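Local coordinates for heme peroxidase (Bacteroides thetaiotaomicron, PDB 2GVK) that decolorizes dyes as a haem-dependent peroxidase of the DyP family, oxidising its substrates at the expense of hydrogen peroxide, at the interface of chains A and B and the interface of chains A and C. Sequence-based numbering; all coordinates share one arbitrary frame. Chains: chain A/B/C, Heme peroxidase.

Contact 1: the interface of chains A and B. Residues chain A 28, 30, 122, 125-126, 129, 138, 141, 143; chain B 252-257.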
loop_
_atom_site.group_PDB
_atom_site.type_symbol
_atom_site.label_atom_id
_atom_site.label_comp_id
_atom_site.label_asym_id
_atom_site.label_seq_id
_atom_site.Cartn_x
_atom_site.Cartn_y
_atom_site.Cartn_z
ATOM N N ILE A 28 6.136 27.880 5.345
ATOM C CA ILE A 28 6.114 29.224 4.768
ATOM C C ILE A 28 5.913 30.281 5.855
ATOM O O ILE A 28 4.989 30.196 6.644
ATOM C CB ILE A 28 4.990 29.365 3.723
ATOM C CG1 ILE A 28 5.315 28.536 2.486
ATOM C CG2 ILE A 28 4.817 30.780 3.344
ATOM C CD1 ILE A 28 4.156 28.387 1.536
ATOM N N TYR A 30 5.390 34.361 6.067
ATOM C CA TYR A 30 5.067 35.570 5.337
ATOM C C TYR A 30 5.153 36.778 6.254
ATOM O O TYR A 30 4.810 36.693 7.436
ATOM C CB TYR A 30 3.632 35.508 4.841
ATOM C CG TYR A 30 3.352 34.605 3.660
ATOM C CD1 TYR A 30 3.934 34.843 2.442
ATOM C CD2 TYR A 30 2.301 33.688 3.707
ATOM C CE1 TYR A 30 3.563 34.113 1.302
ATOM C CE2 TYR A 30 1.935 32.958 2.583
ATOM C CZ TYR A 30 2.576 33.176 1.390
ATOM O OH TYR A 30 2.179 32.506 0.257
ATOM N N PHE A 122 1.805 21.381 -2.257
ATOM C CA PHE A 122 1.869 22.419 -3.286
ATOM C C PHE A 122 0.488 22.944 -3.613
ATOM O O PHE A 122 0.290 24.132 -3.712
ATOM C CB PHE A 122 2.537 21.898 -4.581
ATOM C CG PHE A 122 2.244 22.737 -5.776
ATOM C CD1 PHE A 122 2.899 23.935 -5.968
ATOM C CD2 PHE A 122 1.234 22.380 -6.674
ATOM C CE1 PHE A 122 2.581 24.742 -7.030
ATOM C CE2 PHE A 122 0.934 23.179 -7.764
ATOM C CZ PHE A 122 1.590 24.376 -7.923
ATOM N N ALA A 125 -0.708 25.230 -0.864
ATOM C CA ALA A 125 0.102 26.415 -0.841
ATOM C C ALA A 125 -0.196 27.358 -2.019
ATOM O O ALA A 125 -0.152 28.565 -1.860
ATOM C CB ALA A 125 1.591 26.041 -0.805
ATOM N N SER A 126 -0.506 26.800 -3.189
ATOM C CA SER A 126 -0.800 27.614 -4.354
ATOM C C SER A 126 -2.106 28.393 -4.147
ATOM O O SER A 126 -2.224 29.538 -4.573
ATOM C CB SER A 126 -0.862 26.752 -5.635
ATOM O OG SER A 126 -2.049 25.984 -5.697
ATOM N N ASP A 129 -1.324 31.266 -1.937
ATOM C CA ASP A 129 -0.655 32.292 -2.753
ATOM C C ASP A 129 -1.694 33.162 -3.461
ATOM O O ASP A 129 -1.620 34.394 -3.432
ATOM C CB ASP A 129 0.275 31.607 -3.773
ATOM C CG ASP A 129 0.970 32.604 -4.723
ATOM O OD1 ASP A 129 1.403 33.704 -4.269
ATOM O OD2 ASP A 129 1.146 32.244 -5.929
ATOM N N SER A 138 7.057 36.966 0.940
ATOM C CA SER A 138 7.752 35.799 1.501
ATOM C C SER A 138 8.953 36.196 2.342
ATOM O O SER A 138 9.817 36.923 1.880
ATOM C CB SER A 138 8.226 34.883 0.390
ATOM O OG SER A 138 8.792 33.703 0.933
ATOM N N GLU A 141 10.583 30.276 2.657
ATOM C CA GLU A 141 9.924 29.010 2.308
ATOM C C GLU A 141 10.950 27.914 2.321
ATOM O O GLU A 141 12.007 28.032 1.693
ATOM C CB GLU A 141 9.258 29.077 0.937
ATOM C CG GLU A 141 8.545 27.787 0.549
ATOM C CD GLU A 141 7.643 27.931 -0.696
ATOM O OE1 GLU A 141 7.245 29.072 -1.035
ATOM O OE2 GLU A 141 7.369 26.893 -1.349
ATOM N N HIS A 143 11.313 23.605 2.123
ATOM C CA HIS A 143 10.708 22.319 1.862
ATOM C C HIS A 143 11.468 21.250 2.593
ATOM O O HIS A 143 12.682 21.166 2.484
ATOM C CB HIS A 143 10.719 22.019 0.380
ATOM C CG HIS A 143 9.997 23.024 -0.440
ATOM N ND1 HIS A 143 10.167 23.133 -1.797
ATOM C CD2 HIS A 143 9.151 24.016 -0.086
ATOM C CE1 HIS A 143 9.420 24.127 -2.252
ATOM N NE2 HIS A 143 8.801 24.682 -1.231
ATOM N N ALA B 252 8.134 24.593 -7.674
ATOM C CA ALA B 252 7.546 25.857 -7.247
ATOM C C ALA B 252 7.997 26.337 -5.925
ATOM O O ALA B 252 8.287 25.537 -5.018
ATOM C CB ALA B 252 6.012 25.730 -7.216
ATOM N N ASN B 253 8.034 27.663 -5.806
ATOM C CA ASN B 253 8.103 28.359 -4.513
ATOM C C ASN B 253 6.903 29.294 -4.464
ATOM O O ASN B 253 6.992 30.438 -4.885
ATOM C CB ASN B 253 9.417 29.152 -4.374
ATOM C CG ASN B 253 9.540 29.862 -3.028
ATOM O OD1 ASN B 253 8.533 30.282 -2.430
ATOM N ND2 ASN B 253 10.792 30.026 -2.546
ATOM N N THR B 254 5.751 28.766 -4.064
ATOM C CA THR B 254 4.494 29.510 -4.153
ATOM C C THR B 254 4.489 30.790 -3.320
ATOM O O THR B 254 3.819 31.730 -3.653
ATOM C CB THR B 254 3.301 28.648 -3.754
ATOM O OG1 THR B 254 3.474 28.173 -2.424
ATOM C CG2 THR B 254 3.168 27.464 -4.695
ATOM N N SER B 255 5.264 30.809 -2.237
ATOM C CA SER B 255 5.298 31.980 -1.363
ATOM C C SER B 255 5.839 33.196 -2.121
ATOM O O SER B 255 5.479 34.330 -1.818
ATOM C CB SER B 255 6.138 31.700 -0.096
ATOM O OG SER B 255 7.526 31.728 -0.359
ATOM N N LYS B 256 6.675 32.929 -3.147
ATOM C CA LYS B 256 7.248 33.983 -4.026
ATOM C C LYS B 256 6.503 34.082 -5.348
ATOM O O LYS B 256 6.908 34.843 -6.249
ATOM C CB LYS B 256 8.721 33.691 -4.300
ATOM C CG LYS B 256 9.582 33.753 -3.074
ATOM C CD LYS B 256 11.049 33.332 -3.373
ATOM N N GLY B 257 5.417 33.333 -5.474
ATOM C CA GLY B 257 4.648 33.299 -6.705
ATOM C C GLY B 257 5.408 32.678 -7.867
ATOM O O GLY B 257 5.137 32.991 -9.020
HETATM O O HOH W 1 2.030 29.918 -0.811
HETATM O O HOH W 2 2.376 34.041 -1.870
HETATM O O HOH W 3 5.217 26.186 -2.323
#
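A:Tyr30 carries its strand neighbour A:Ile28 over the centre of one ring face, through CG2, and meets the carbonyl O of B:Ser255 at its edge, in plane. A:Ser126 CB lies toward the rim of one face of A:Phe122, while that ring's CE1 corner touches the B:Ala252 methyl and, at 3.6 Å, CG2 of B:Thr254. At the edge of the A:His143 imidazole, in plane, sit A:Glu141 OE2 and B:Ala252 O. In this two-fold interface of a DyP-type peroxidase, the 3-10 turn 254-256 of chain B is pressed between helix 118-131 and strands 24-32 and 140-145 of chain A.

The carboxylate of A:Glu141 grips that turn. Its CG is anti to the backbone N (chi1 -179°) and the chain runs extended, long enough to bring both oxygens to the interface. A:Glu141 OE1 takes B:Ser255 N on its syn lone pair at 2.9 Å and B:Ser255 OG on its anti lone pair at 2.8 Å. A:Glu141 OE2 offers its anti lone pair to A:His143 NE2 (2.6 Å, 171° at H), which holds the carboxylate's rotation and, if the imidazole is charged, would stabilise the anion. B:Ser255 OG also meets A:Ser138 OG at 2.7 Å, with the donor undecided. B:Asn253 OD1 accepts from B:Ser255 OG too, in the carbonyl plane, so the hydroxyl's one hydrogen must be shared or alternate between acceptors. An alanine in place of B:Ser255 would remove this hydroxyl and would probably leave A:Glu141 held across the interface mainly by the backbone N-H.

B:Thr254 suits a mixed setting. With OG1 in the crowded position (chi1 59°), its methyl faces A:Phe122 and its hydroxyl binds two waters: water 1, shared with A:Tyr30 OH and A:Ala125 O, and water 3, shared with A:Glu141 OE2. B:Thr254 OG1 comes to 3.3 Å from CB of the small A:Ala125. Water 2 joins A:Tyr30 OH (2.6 Å) to A:Asp129 OD1 and B:Ser255 O.

Contact 2: the interface of chains A and C. Residues chain A 146, 149-150, 157-160, 217-219; chain C 55, 58-60.
The salt bridge here joins C:Arg59, last residue of helix 38-59, to A:Asp149 in a loop of chain A. The two side chains lie alongside one another and point the same way. The arginine, bent at chi3 (64°), presents the NE side of its guanidinium, so that C:Arg59 NE (2.8 Å) and NH2 both donate to A:Asp149 OD2. NE uses the anti lone pair, NH2 arrives nearly along the C-O axis, and the two planes stand 68° apart. C:Phe60 CE2 lies over one guanidinium face, toward the rim, which probably helps to fix the orientation of the group.

Hydrogen bonds tie the helix end to further loops. A:Arg146, extended from CG to NE, donates in plane through NH2 to C:Asn58 O at 3.1 Å; a long cationic side chain suits a helix C-terminus, where carbonyls lack helical partners. C:Asn58, with CG anti to the backbone N, sends ND2 almost straight (174° at H) to the backbone O of A:Asp158 at 2.9 Å, approaching above the carbonyl plane. C:Asn58 ND2 also reaches A:Thr160 OG1 at 3.2 Å. A:Thr160 OG1 passes its own hydrogen to the syn lone pair of A:Asp219 OD2, at 2.5 Å, while C:Ser55 OG donates to the anti lone pair at 2.6 Å. One carboxylate oxygen thus fixes a hydroxyl from each chain, and water 4 links C:Ser55 OG to A:Asn218 O.

Apolar contacts fill in between. A:Val157 crosses C:Arg59 at about a right angle, its two methyls against the aliphatic CG. A:Thr160 CG2 packs 3.6 Å from C:Ser55 CA, and C:Phe60 CE1 touches A:Asp149 CB.

A:Val157, A:Asp158 and A:Gly159 belong to the GXXDG motif of DyP peroxidases, and A:Asp158, whose backbone O C:Asn58 bonds, is its distal aspartate. No haem is present in this structure, but by inference the interface helps steady the catalytic loop as well as joining subunits.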
loop_
_atom_site.group_PDB
_atom_site.type_symbol
_atom_site.label_atom_id
_atom_site.label_comp_id
_atom_site.label_asym_id
_atom_site.label_seq_id
_atom_site.Cartn_x
_atom_site.Cartn_y
_atom_site.Cartn_z
ATOM N N ARG A 146 10.733 13.590 5.120
ATOM C CA ARG A 146 11.051 12.546 6.087
ATOM C C ARG A 146 12.236 11.759 5.562
ATOM O O ARG A 146 12.309 11.415 4.370
ATOM C CB ARG A 146 9.853 11.635 6.301
ATOM C CG ARG A 146 10.005 10.677 7.451
ATOM C CD ARG A 146 8.727 9.852 7.631
ATOM N NE ARG A 146 8.935 8.693 8.515
ATOM C CZ ARG A 146 8.888 8.767 9.812
ATOM N NH1 ARG A 146 8.688 9.928 10.383
ATOM N NH2 ARG A 146 9.084 7.680 10.559
ATOM N N ASP A 149 13.751 6.252 8.621
ATOM C CA ASP A 149 12.821 5.928 9.711
ATOM C C ASP A 149 12.732 7.067 10.712
ATOM O O ASP A 149 12.997 6.885 11.922
ATOM C CB ASP A 149 13.229 4.603 10.413
ATOM C CG ASP A 149 14.648 4.644 10.997
ATOM O OD1 ASP A 149 15.505 5.352 10.431
ATOM O OD2 ASP A 149 14.923 3.910 11.991
ATOM N N GLY A 150 12.426 8.254 10.212
ATOM C CA GLY A 150 12.251 9.427 11.070
ATOM C C GLY A 150 13.548 10.026 11.573
ATOM O O GLY A 150 13.573 10.681 12.618
ATOM N N VAL A 157 17.620 9.196 14.719
ATOM C CA VAL A 157 16.177 9.293 14.825
ATOM C C VAL A 157 15.817 10.425 15.745
ATOM O O VAL A 157 16.451 10.624 16.798
ATOM C CB VAL A 157 15.571 7.974 15.361
ATOM C CG1 VAL A 157 14.093 8.167 15.779
ATOM C CG2 VAL A 157 15.727 6.858 14.313
ATOM N N ASP A 158 14.841 11.211 15.353
ATOM C CA ASP A 158 14.374 12.305 16.163
ATOM C C ASP A 158 12.868 12.176 16.432
ATOM O O ASP A 158 12.128 11.604 15.610
ATOM C CB ASP A 158 14.646 13.619 15.459
ATOM C CG ASP A 158 14.299 14.808 16.313
ATOM O OD1 ASP A 158 14.934 14.978 17.375
ATOM O OD2 ASP A 158 13.393 15.570 15.930
ATOM N N GLY A 159 12.433 12.673 17.575
ATOM C CA GLY A 159 11.011 12.716 17.898
ATOM C C GLY A 159 10.540 11.660 18.889
ATOM O O GLY A 159 9.397 11.684 19.290
ATOM N N THR A 160 11.416 10.721 19.276
ATOM C CA THR A 160 11.001 9.617 20.178
ATOM C C THR A 160 10.543 10.152 21.553
ATOM O O THR A 160 9.651 9.586 22.180
ATOM C CB THR A 160 12.119 8.595 20.351
ATOM O OG1 THR A 160 12.315 7.899 19.108
ATOM C CG2 THR A 160 11.771 7.585 21.435
ATOM N N PHE A 217 22.076 3.591 16.066
ATOM C CA PHE A 217 21.446 2.494 15.344
ATOM C C PHE A 217 20.037 2.220 15.859
ATOM O O PHE A 217 19.053 2.318 15.112
ATOM C CB PHE A 217 22.311 1.216 15.480
ATOM C CG PHE A 217 21.789 0.043 14.697
ATOM C CD1 PHE A 217 22.148 -0.139 13.367
ATOM C CD2 PHE A 217 20.956 -0.886 15.291
ATOM C CE1 PHE A 217 21.659 -1.219 12.639
ATOM C CE2 PHE A 217 20.464 -1.963 14.570
ATOM C CZ PHE A 217 20.819 -2.130 13.245
ATOM N N ASN A 218 19.940 1.955 17.143
ATOM C CA ASN A 218 18.686 1.433 17.743
ATOM C C ASN A 218 17.850 2.462 18.506
ATOM O O ASN A 218 16.788 2.126 19.043
ATOM C CB ASN A 218 18.987 0.223 18.632
ATOM C CG ASN A 218 19.820 0.574 19.857
ATOM O OD1 ASN A 218 19.950 1.753 20.244
ATOM N ND2 ASN A 218 20.349 -0.454 20.513
ATOM N N ASP A 219 18.318 3.722 18.541
ATOM C CA ASP A 219 17.545 4.834 19.148
ATOM C C ASP A 219 17.297 4.651 20.656
ATOM O O ASP A 219 16.484 5.346 21.224
ATOM C CB ASP A 219 16.202 5.014 18.421
ATOM C CG ASP A 219 15.457 6.302 18.850
ATOM O OD1 ASP A 219 16.116 7.352 19.023
ATOM O OD2 ASP A 219 14.203 6.258 18.970
ATOM N N SER C 55 9.635 4.774 20.566
ATOM C CA SER C 55 10.693 4.726 19.573
ATOM C C SER C 55 10.240 3.967 18.317
ATOM O O SER C 55 10.325 4.490 17.184
ATOM C CB SER C 55 11.945 4.085 20.172
ATOM O OG SER C 55 12.972 3.969 19.202
ATOM N N ASN C 58 7.466 5.930 16.485
ATOM C CA ASN C 58 8.016 7.128 15.877
ATOM C C ASN C 58 8.775 6.770 14.591
ATOM O O ASN C 58 8.624 7.407 13.581
ATOM C CB ASN C 58 8.949 7.829 16.874
ATOM C CG ASN C 58 9.598 9.037 16.304
ATOM O OD1 ASN C 58 8.948 9.854 15.687
ATOM N ND2 ASN C 58 10.923 9.186 16.538
ATOM N N ARG C 59 9.543 5.681 14.645
ATOM C CA ARG C 59 10.354 5.257 13.513
ATOM C C ARG C 59 9.512 4.625 12.403
ATOM O O ARG C 59 9.795 4.809 11.233
ATOM C CB ARG C 59 11.416 4.264 13.977
ATOM C CG ARG C 59 12.452 4.844 14.923
ATOM C CD ARG C 59 13.321 3.743 15.529
ATOM N NE ARG C 59 14.119 3.058 14.505
ATOM C CZ ARG C 59 14.792 1.913 14.695
ATOM N NH1 ARG C 59 14.742 1.288 15.855
ATOM N NH2 ARG C 59 15.493 1.386 13.699
ATOM N N PHE C 60 8.480 3.872 12.801
ATOM C CA PHE C 60 7.649 3.078 11.868
ATOM C C PHE C 60 6.171 3.285 12.145
ATOM O O PHE C 60 5.478 2.378 12.583
ATOM C CB PHE C 60 8.001 1.609 12.011
ATOM C CG PHE C 60 9.505 1.340 11.995
ATOM C CD1 PHE C 60 10.200 1.383 10.827
ATOM C CD2 PHE C 60 10.191 1.091 13.173
ATOM C CE1 PHE C 60 11.616 1.181 10.817
ATOM C CE2 PHE C 60 11.563 0.889 13.165
ATOM C CZ PHE C 60 12.263 0.958 11.975
HETATM O O HOH W 4 14.416 2.335 21.307
#

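The C-alpha centres of contact 1 and contact 2 lie about 29 Å apart on chain A, and they share no residue. They are nevertheless close in sequence: strand 140-145 supplies A:Glu141 and A:His143 to contact 1, and the loop just after it supplies A:Arg146, A:Asp149 and A:Gly150 to contact 2. Contact 1 belongs to a two-fold pairing, whereas contact 2 is not an exact two-fold, so one chain can engage different neighbours through separate surfaces. This would fit dimers being joined into the deposited assembly of six copies, although the structure alone does not show which oligomer works in solution.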